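Local coordinates for protein trichothecene 3-O-acetyltransferase (Gibberella zeae, PDB 2RKV) that transfers an acetyl group from acetyl-CoA to the 3-hydroxyl of trichothecene mycotoxins, as expected of a BAHD-superfamily acyltransferase, at residues 139-142 with 147-150. Numbering follows the deposited sequence.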
ATOM      1  N   LEU A 139       5.571  -9.567  12.308  1.00 10.65           N
ATOM      2  CA  LEU A 139       4.198 -10.068  12.471  1.00 11.15           C
ATOM      3  C   LEU A 139       3.691  -9.845  13.898  1.00 10.58           C
ATOM      4  O   LEU A 139       4.474  -9.818  14.842  1.00 10.28           O
ATOM      5  CB  LEU A 139       4.158 -11.555  12.125  1.00 11.44           C
ATOM      6  CG  LEU A 139       4.682 -11.725  10.689  1.00 13.80           C
ATOM      7  CD1 LEU A 139       6.040 -12.433  10.650  1.00 13.08           C
ATOM      8  CD2 LEU A 139       3.654 -12.317   9.745  1.00 16.43           C
ATOM      9  N   GLN A 140       2.379  -9.678  14.041  1.00 10.03           N
ATOM     10  CA  GLN A 140       1.760  -9.603  15.358  1.00  9.91           C
ATOM     11  C   GLN A 140       0.451 -10.378  15.345  1.00 10.17           C
ATOM     12  O   GLN A 140      -0.387 -10.194  14.452  1.00  9.94           O
ATOM     13  CB  GLN A 140       1.543  -8.146  15.792  1.00  9.93           C
ATOM     14  CG  GLN A 140       1.048  -7.996  17.245  1.00  9.70           C
ATOM     15  CD  GLN A 140       1.476  -6.687  17.870  1.00 11.18           C
ATOM     16  OE1 GLN A 140       2.639  -6.299  17.779  1.00 12.71           O
ATOM     17  NE2 GLN A 140       0.534  -6.000  18.521  1.00 11.45           N
ATOM     18  N   LEU A 141       0.312 -11.278  16.317  1.00  9.84           N
ATOM     19  CA  LEU A 141      -0.937 -11.997  16.547  1.00  9.84           C
ATOM     20  C   LEU A 141      -1.589 -11.363  17.761  1.00 10.17           C
ATOM     21  O   LEU A 141      -1.018 -11.400  18.841  1.00  9.97           O
ATOM     22  CB  LEU A 141      -0.677 -13.479  16.843  1.00 10.02           C
ATOM     23  CG  LEU A 141      -0.179 -14.334  15.675  1.00 10.52           C
ATOM     24  CD1 LEU A 141       0.249 -15.731  16.155  1.00 10.26           C
ATOM     25  CD2 LEU A 141      -1.237 -14.440  14.585  1.00 11.16           C
ATOM     26  N   ASN A 142      -2.775 -10.792  17.570  1.00  9.49           N
ATOM     27  CA  ASN A 142      -3.503 -10.127  18.651  1.00  9.73           C
ATOM     28  C   ASN A 142      -4.742 -10.932  19.001  1.00  9.72           C
ATOM     29  O   ASN A 142      -5.629 -11.095  18.157  1.00  9.18           O
ATOM     30  CB  ASN A 142      -3.930  -8.720  18.221  1.00  9.81           C
ATOM     31  CG  ASN A 142      -2.769  -7.868  17.760  1.00  9.72           C
ATOM     32  OD1 ASN A 142      -2.057  -7.274  18.574  1.00  9.00           O
ATOM     33  ND2 ASN A 142      -2.571  -7.793  16.437  1.00 10.21           N
ATOM     34  N   GLY A 147     -12.027 -13.192  18.815  1.00 11.48           N
ATOM     35  CA  GLY A 147     -11.325 -13.036  17.544  1.00 10.67           C
ATOM     36  C   GLY A 147      -9.813 -13.050  17.574  1.00 10.77           C
ATOM     37  O   GLY A 147      -9.179 -13.236  18.625  1.00 10.16           O
ATOM     38  N   LEU A 148      -9.242 -12.864  16.392  1.00  9.88           N
ATOM     39  CA  LEU A 148      -7.803 -12.781  16.218  1.00 10.53           C
ATOM     40  C   LEU A 148      -7.534 -11.714  15.172  1.00 10.56           C
ATOM     41  O   LEU A 148      -8.191 -11.700  14.123  1.00 10.35           O
ATOM     42  CB  LEU A 148      -7.258 -14.129  15.725  1.00 10.47           C
ATOM     43  CG  LEU A 148      -5.792 -14.191  15.295  1.00 11.74           C
ATOM     44  CD1 LEU A 148      -4.891 -14.239  16.519  1.00 11.99           C
ATOM     45  CD2 LEU A 148      -5.550 -15.402  14.387  1.00 11.34           C
ATOM     46  N   ILE A 149      -6.593 -10.818  15.452  1.00 10.48           N
ATOM     47  CA  ILE A 149      -6.117  -9.884  14.430  1.00 10.75           C
ATOM     48  C   ILE A 149      -4.675 -10.222  14.113  1.00 10.96           C
ATOM     49  O   ILE A 149      -3.809 -10.150  14.989  1.00  9.91           O
ATOM     50  CB  ILE A 149      -6.228  -8.394  14.873  1.00 11.46           C
ATOM     51  CG1 ILE A 149      -7.687  -8.023  15.147  1.00 10.87           C
ATOM     52  CG2 ILE A 149      -5.600  -7.464  13.809  1.00 10.63           C
ATOM     53  CD1 ILE A 149      -7.846  -6.688  15.859  1.00 11.50           C
ATOM     54  N   LEU A 150      -4.433 -10.599  12.860  1.00 10.22           N
ATOM     55  CA  LEU A 150      -3.084 -10.850  12.383  1.00 10.85           C
ATOM     56  C   LEU A 150      -2.613  -9.612  11.643  1.00 10.13           C
ATOM     57  O   LEU A 150      -3.259  -9.185  10.691  1.00 11.05           O
ATOM     58  CB  LEU A 150      -3.058 -12.055  11.435  1.00 10.40           C
ATOM     59  CG  LEU A 150      -1.776 -12.237  10.604  1.00 12.63           C
ATOM     60  CD1 LEU A 150      -0.539 -12.414  11.492  1.00 13.38           C
ATOM     61  CD2 LEU A 150      -1.909 -13.396   9.631  1.00 12.49           C
TER
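Asn142 and Ile149 form an antiparallel hydrogen-bonded pair, with Asn142 N giving its hydrogen to Ile149 O and Ile149 N to Asn142 O, both 2.9 Å long, while Leu141 faces Leu150 as the adjoining non-hydrogen-bonded pair. The same Ile149 carbonyl is gripped a second time by the Asn142 side chain, whose ND2 lies 3.0 Å from Ile149 O. This amide donor sits well above the carbonyl plane, 44° out of it, and approaches from the face opposite to that used by Asn142 N. CG of the asparagine lies beside its own backbone N (chi1 -56°), which brings ND2 to the same acceptor that Asn142 N uses. Asn142 ND2 also donates to Ile116 O, and Asn142 OD1 accepts from Gln140 NE2 at 2.9 Å in a nearly straight bond, in the carbonyl plane and on a lone pair, so both ends of the amide are held and its rotation is fixed. The two strands, 137-144 and 147-155, make a tight beta hairpin in a five-stranded mixed sheet that also takes in strand 399-401 from late in the chain, and 83-88 flanks one and 20-28 the other. On the face bearing the leucines, Leu141 CD2 reaches across to Leu150 CD1 at 3.8 Å and lies a little farther from Leu148 CD1, the side chains crossing at a slant. Helix 35-52 packs over this apolar patch, with Phe42 touching both Leu141 and Leu150. CA-H...O contacts, Leu148 CA to Asn142 O at 3.4 Å and Leu150 CA to Gln140 O at 3.5 Å, supplement the backbone bonds.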